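Local coordinates for flagellar brake protein YcgR (Escherichia coli K-12, PDB 5Y6G), which acts as a flagellar brake, its PilZ domain binding cyclic di-GMP so that the whole protein slows the flagellar motor, at residues A[60-65]-A[74-79]. Numbering follows the deposited sequence.
Sequences AQIEVN and FDAQLI
A G1 beta bulge interrupts the antiparallel hairpin of strands 58-65 and 71-87 in the PilZ domain beta-barrel. Gln61 and Ile62 both face Phe74. Ile62 and Phe74 form a hydrogen-bonded pair. Ile62 N gives to Phe74 O at 2.6 Å. Phe74 N returns a bond to Ile62 O at 3.0 Å. Gln61 carries the bulge with both phi and psi positive, the conformation expected at the first position of a G1 bulge. Its own N is turned to the carboxylate of Asp75. There Asp75 OD2 accepts twice. Gln61 N meets it at 2.7 Å, nearly along the C-O axis. Gln61 NE2 also lies 2.7 Å from Asp75 OD2 but comes from above the carboxylate plane, while OD2 stays near the amide plane. The amide and carboxylate planes stand 71° apart. Gln61 reaches this place because its chain is bent at chi2 (-59°), which turns NE2 back toward the Asp75 carboxylate. The other carboxylate oxygen, Asp75 OD1, is bonded to Asn105 ND2, so both oxygens of the group are held. With an alanine at Asp75, the backbone N of Gln61 is likely to lose its acceptor and the Gln61 amide to be freer to turn.

Ile62, Val64 and Phe74 are buried, and the side chains of Ile62 and Phe74 lie on the same face of the sheet. Phe74 packs against helix 108-129, at Val110, Leu114 and Ile117. It also meets the ring of Phe103. Farther along strand 71-87, Ile79 touches bound cyclic di-GMP. Ile62 extends CD1 to Ala76 CB at 3.9 Å. Val64 approaches the Phe74 ring at its edge, near the ring plane, with CG2 4.1 Å from Phe74 CD1.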
loop_
_atom_site.group_PDB
_atom_site.type_symbol
_atom_site.label_atom_id
_atom_site.label_comp_id
_atom_site.label_asym_id
_atom_site.label_seq_id
_atom_site.Cartn_x
_atom_site.Cartn_y
_atom_site.Cartn_z
ATOM N N ALA A 60 -2.495 -5.049 -13.036
ATOM C CA ALA A 60 -1.540 -6.117 -13.292
ATOM C C ALA A 60 -0.151 -5.686 -12.842
ATOM O O ALA A 60 0.370 -4.667 -13.306
ATOM C CB ALA A 60 -1.518 -6.487 -14.776
ATOM N N GLN A 61 0.439 -6.459 -11.932
ATOM C CA GLN A 61 1.830 -6.288 -11.519
ATOM C C GLN A 61 2.108 -4.856 -11.059
ATOM O O GLN A 61 2.900 -4.120 -11.650
ATOM C CB GLN A 61 2.780 -6.696 -12.647
ATOM C CG GLN A 61 2.591 -8.126 -13.129
ATOM C CD GLN A 61 2.794 -9.153 -12.028
ATOM O OE1 GLN A 61 3.923 -9.430 -11.621
ATOM N NE2 GLN A 61 1.698 -9.726 -11.541
ATOM N N ILE A 62 1.436 -4.470 -9.975
ATOM C CA ILE A 62 1.770 -3.215 -9.319
ATOM C C ILE A 62 3.187 -3.315 -8.779
ATOM O O ILE A 62 3.548 -4.293 -8.111
ATOM C CB ILE A 62 0.761 -2.904 -8.204
ATOM C CG1 ILE A 62 -0.654 -2.806 -8.778
ATOM C CG2 ILE A 62 1.144 -1.617 -7.482
ATOM C CD1 ILE A 62 -1.723 -2.596 -7.730
ATOM N N GLU A 63 4.008 -2.317 -9.084
ATOM C CA GLU A 63 5.399 -2.314 -8.648
ATOM C C GLU A 63 5.463 -1.763 -7.229
ATOM O O GLU A 63 5.212 -0.574 -7.003
ATOM C CB GLU A 63 6.275 -1.499 -9.595
ATOM C CG GLU A 63 7.755 -1.658 -9.302
ATOM C CD GLU A 63 8.634 -1.035 -10.365
ATOM O OE1 GLU A 63 9.175 0.065 -10.122
ATOM O OE2 GLU A 63 8.779 -1.644 -11.446
ATOM N N VAL A 64 5.782 -2.631 -6.276
ATOM C CA VAL A 64 5.973 -2.248 -4.882
ATOM C C VAL A 64 7.470 -2.240 -4.612
ATOM O O VAL A 64 8.104 -3.299 -4.546
ATOM C CB VAL A 64 5.246 -3.199 -3.926
ATOM C CG1 VAL A 64 5.452 -2.753 -2.482
ATOM C CG2 VAL A 64 3.771 -3.270 -4.273
ATOM N N ASN A 65 8.036 -1.050 -4.446
ATOM C CA ASN A 65 9.474 -0.877 -4.256
ATOM C C ASN A 65 9.758 -0.832 -2.758
ATOM O O ASN A 65 9.570 0.201 -2.110
ATOM C CB ASN A 65 9.955 0.386 -4.963
ATOM C CG ASN A 65 11.466 0.460 -5.067
ATOM O OD1 ASN A 65 12.183 0.076 -4.143
ATOM N ND2 ASN A 65 11.957 0.953 -6.196
ATOM N N PHE A 74 2.722 -7.155 -8.013
ATOM C CA PHE A 74 1.550 -7.917 -7.604
ATOM C C PHE A 74 0.330 -7.481 -8.398
ATOM O O PHE A 74 0.144 -6.291 -8.669
ATOM C CB PHE A 74 1.256 -7.739 -6.109
ATOM C CG PHE A 74 2.367 -8.188 -5.211
ATOM C CD1 PHE A 74 3.079 -7.269 -4.458
ATOM C CD2 PHE A 74 2.699 -9.527 -5.118
ATOM C CE1 PHE A 74 4.100 -7.678 -3.628
ATOM C CE2 PHE A 74 3.720 -9.945 -4.291
ATOM C CZ PHE A 74 4.422 -9.019 -3.544
ATOM N N ASP A 75 -0.500 -8.449 -8.770
ATOM C CA ASP A 75 -1.825 -8.129 -9.266
ATOM C C ASP A 75 -2.739 -7.806 -8.090
ATOM O O ASP A 75 -2.608 -8.374 -7.000
ATOM C CB ASP A 75 -2.400 -9.285 -10.088
ATOM C CG ASP A 75 -1.478 -9.716 -11.214
ATOM O OD1 ASP A 75 -1.392 -10.935 -11.482
ATOM O OD2 ASP A 75 -0.826 -8.838 -11.817
ATOM N N ALA A 76 -3.657 -6.871 -8.308
ATOM C CA ALA A 76 -4.560 -6.464 -7.241
ATOM C C ALA A 76 -5.798 -5.819 -7.840
ATOM O O ALA A 76 -5.779 -5.318 -8.967
ATOM C CB ALA A 76 -3.875 -5.501 -6.263
ATOM N N GLN A 77 -6.877 -5.842 -7.064
ATOM C CA GLN A 77 -8.115 -5.154 -7.398
ATOM C C GLN A 77 -8.335 -4.027 -6.402
ATOM O O GLN A 77 -8.284 -4.248 -5.188
ATOM C CB GLN A 77 -9.310 -6.112 -7.379
ATOM C CG GLN A 77 -10.656 -5.416 -7.563
ATOM C CD GLN A 77 -11.802 -6.395 -7.747
ATOM O OE1 GLN A 77 -12.271 -6.608 -8.864
ATOM N NE2 GLN A 77 -12.262 -6.988 -6.651
ATOM N N LEU A 78 -8.575 -2.826 -6.916
ATOM C CA LEU A 78 -8.913 -1.693 -6.063
ATOM C C LEU A 78 -10.309 -1.898 -5.489
ATOM O O LEU A 78 -11.304 -1.840 -6.217
ATOM C CB LEU A 78 -8.830 -0.395 -6.858
ATOM C CG LEU A 78 -9.225 0.855 -6.073
ATOM C CD1 LEU A 78 -8.381 0.977 -4.816
ATOM C CD2 LEU A 78 -9.081 2.091 -6.944
ATOM N N ILE A 79 -10.386 -2.138 -4.181
ATOM C CA ILE A 79 -11.660 -2.446 -3.540
ATOM C C ILE A 79 -12.375 -1.200 -3.025
ATOM O O ILE A 79 -13.608 -1.129 -3.086
ATOM C CB ILE A 79 -11.449 -3.459 -2.400
ATOM C CG1 ILE A 79 -10.962 -4.795 -2.957
ATOM C CG2 ILE A 79 -12.732 -3.652 -1.613
ATOM C CD1 ILE A 79 -11.902 -5.401 -3.975
#